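PDB 2WMY: putative acid phosphatase WZB from Escherichia coli, which probably removes phosphate from phosphotyrosine side chains of proteins, as a member of the low molecular weight protein tyrosine phosphatase family. Local coordinates for residues A[9-14]-A[84-89]. The protein carries 1 engineered substitution. Sequence-based numbering, arbitrary orientation.
Sequences DSILVI and LLLVME
L12 and I14 reach across to L84 and L86 through their backbones, joining strands 10-15 and 84-87 as parallel neighbours in the middle of the sheet. L12 N donates to L84 O (2.8 Å, 170° at the hydrogen), L86 N to L12 O, and I14 N to L86 O. L84 O, L12 O, L86 O and I14 O each also take a CA-H...O contact from the facing strand, from I11, L85, V13 and V87 respectively. On the face of L12, L85 and V87, I14 fills the contact most, burying more area than any other residue: with CG1 anti to its carbonyl carbon (chi1 -53°), its terminal CD1 crosses L85 to lie 3.8 Å from L85 CG. F74 and helix 90-99 lie against this face. The other face is looser within the pair: I11 CG2 stands 4.1 Å from L86 CD1. At its far end the M88 chain bends at chi2 (-61°) and brings CE to 3.5 Å from V13 CG1, next to helix 21-32. The pairing slackens at both ends, where L84 N to S10 O and M88 N to I14 O are weak bonds; the S10 end is partly open to solvent. The result is a buried apolar centre in which the backbone polar atoms are satisfied by one another, with the M88 side chain about 4 Å from those of C15 and R21, predicted to be catalytic.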
loop_
_atom_site.group_PDB
_atom_site.type_symbol
_atom_site.label_atom_id
_atom_site.label_comp_id
_atom_site.label_asym_id
_atom_site.label_seq_id
_atom_site.Cartn_x
_atom_site.Cartn_y
_atom_site.Cartn_z
ATOM N N ASP A 9 4.108 -8.370 -13.006
ATOM C CA ASP A 9 2.934 -9.202 -12.792
ATOM C C ASP A 9 2.598 -9.325 -11.311
ATOM O O ASP A 9 1.471 -9.659 -10.951
ATOM C CB ASP A 9 3.148 -10.588 -13.408
ATOM C CG ASP A 9 1.843 -11.286 -13.745
ATOM O OD1 ASP A 9 0.765 -10.692 -13.523
ATOM O OD2 ASP A 9 1.894 -12.432 -14.238
ATOM N N SER A 10 3.583 -9.057 -10.460
ATOM C CA SER A 10 3.401 -9.124 -9.015
ATOM C C SER A 10 3.613 -7.749 -8.390
ATOM O O SER A 10 4.578 -7.056 -8.719
ATOM C CB SER A 10 4.391 -10.115 -8.404
ATOM O OG SER A 10 4.436 -11.319 -9.153
ATOM N N ILE A 11 2.715 -7.356 -7.489
ATOM C CA ILE A 11 2.842 -6.071 -6.801
ATOM C C ILE A 11 2.772 -6.203 -5.274
ATOM O O ILE A 11 1.836 -6.804 -4.729
ATOM C CB ILE A 11 1.769 -5.061 -7.258
ATOM C CG1 ILE A 11 1.767 -4.906 -8.780
ATOM C CG2 ILE A 11 1.991 -3.705 -6.594
ATOM C CD1 ILE A 11 0.697 -3.943 -9.266
ATOM N N LEU A 12 3.769 -5.644 -4.593
ATOM C CA LEU A 12 3.763 -5.578 -3.134
ATOM C C LEU A 12 3.531 -4.138 -2.687
ATOM O O LEU A 12 4.361 -3.259 -2.932
ATOM C CB LEU A 12 5.082 -6.112 -2.556
ATOM C CG LEU A 12 5.150 -6.241 -1.024
ATOM C CD1 LEU A 12 4.129 -7.254 -0.486
ATOM C CD2 LEU A 12 6.552 -6.616 -0.571
ATOM N N VAL A 13 2.395 -3.896 -2.039
ATOM C CA VAL A 13 2.074 -2.575 -1.506
ATOM C C VAL A 13 2.565 -2.421 -0.064
ATOM O O VAL A 13 2.286 -3.255 0.792
ATOM C CB VAL A 13 0.557 -2.305 -1.572
ATOM C CG1 VAL A 13 0.247 -0.883 -1.116
ATOM C CG2 VAL A 13 0.046 -2.535 -2.991
ATOM N N ILE A 14 3.288 -1.346 0.219
ATOM C CA ILE A 14 3.944 -1.241 1.516
ATOM C C ILE A 14 3.731 0.081 2.246
ATOM O O ILE A 14 3.915 1.166 1.673
ATOM C CB ILE A 14 5.463 -1.472 1.373
ATOM C CG1 ILE A 14 5.733 -2.796 0.649
ATOM C CG2 ILE A 14 6.136 -1.418 2.743
ATOM C CD1 ILE A 14 7.135 -2.933 0.125
ATOM N N LEU A 84 7.331 -5.599 -8.369
ATOM C CA LEU A 84 7.207 -4.169 -8.133
ATOM C C LEU A 84 6.739 -3.882 -6.701
ATOM O O LEU A 84 5.751 -4.451 -6.230
ATOM C CB LEU A 84 6.220 -3.564 -9.139
ATOM C CG LEU A 84 5.866 -2.087 -8.974
ATOM C CD1 LEU A 84 7.047 -1.209 -9.390
ATOM C CD2 LEU A 84 4.639 -1.745 -9.791
ATOM N N LEU A 85 7.464 -2.996 -6.019
ATOM C CA LEU A 85 7.103 -2.548 -4.682
ATOM C C LEU A 85 6.604 -1.112 -4.759
ATOM O O LEU A 85 7.223 -0.261 -5.404
ATOM C CB LEU A 85 8.318 -2.606 -3.742
ATOM C CG LEU A 85 8.795 -3.937 -3.147
ATOM C CD1 LEU A 85 8.976 -4.996 -4.204
ATOM C CD2 LEU A 85 10.094 -3.725 -2.373
ATOM N N LEU A 86 5.490 -0.841 -4.092
ATOM C CA LEU A 86 4.953 0.508 -4.025
ATOM C C LEU A 86 4.870 0.939 -2.570
ATOM O O LEU A 86 4.133 0.341 -1.783
ATOM C CB LEU A 86 3.578 0.572 -4.705
ATOM C CG LEU A 86 3.620 0.352 -6.222
ATOM C CD1 LEU A 86 2.235 0.429 -6.826
ATOM C CD2 LEU A 86 4.550 1.370 -6.885
ATOM N N VAL A 87 5.638 1.964 -2.211
ATOM C CA VAL A 87 5.699 2.408 -0.822
ATOM C C VAL A 87 5.029 3.763 -0.641
ATOM O O VAL A 87 4.937 4.548 -1.580
ATOM C CB VAL A 87 7.133 2.457 -0.267
ATOM C CG1 VAL A 87 7.851 1.141 -0.511
ATOM C CG2 VAL A 87 7.905 3.615 -0.876
ATOM N N MET A 88 4.561 4.023 0.576
ATOM C CA MET A 88 3.716 5.177 0.832
ATOM C C MET A 88 4.533 6.454 0.986
ATOM O O MET A 88 4.149 7.507 0.486
ATOM C CB MET A 88 2.848 4.925 2.070
ATOM C CG MET A 88 1.889 3.746 1.920
ATOM S SD MET A 88 0.726 4.033 0.569
ATOM C CE MET A 88 0.133 2.367 0.250
ATOM N N GLU A 89 5.676 6.346 1.653
ATOM C CA GLU A 89 6.437 7.528 2.034
ATOM C C GLU A 89 7.868 7.548 1.510
ATOM O O GLU A 89 8.491 6.504 1.322
ATOM C CB GLU A 89 6.460 7.660 3.558
ATOM C CG GLU A 89 5.088 7.718 4.196
ATOM C CD GLU A 89 5.168 7.902 5.693
ATOM O OE1 GLU A 89 6.065 8.646 6.132
ATOM O OE2 GLU A 89 4.336 7.312 6.427
#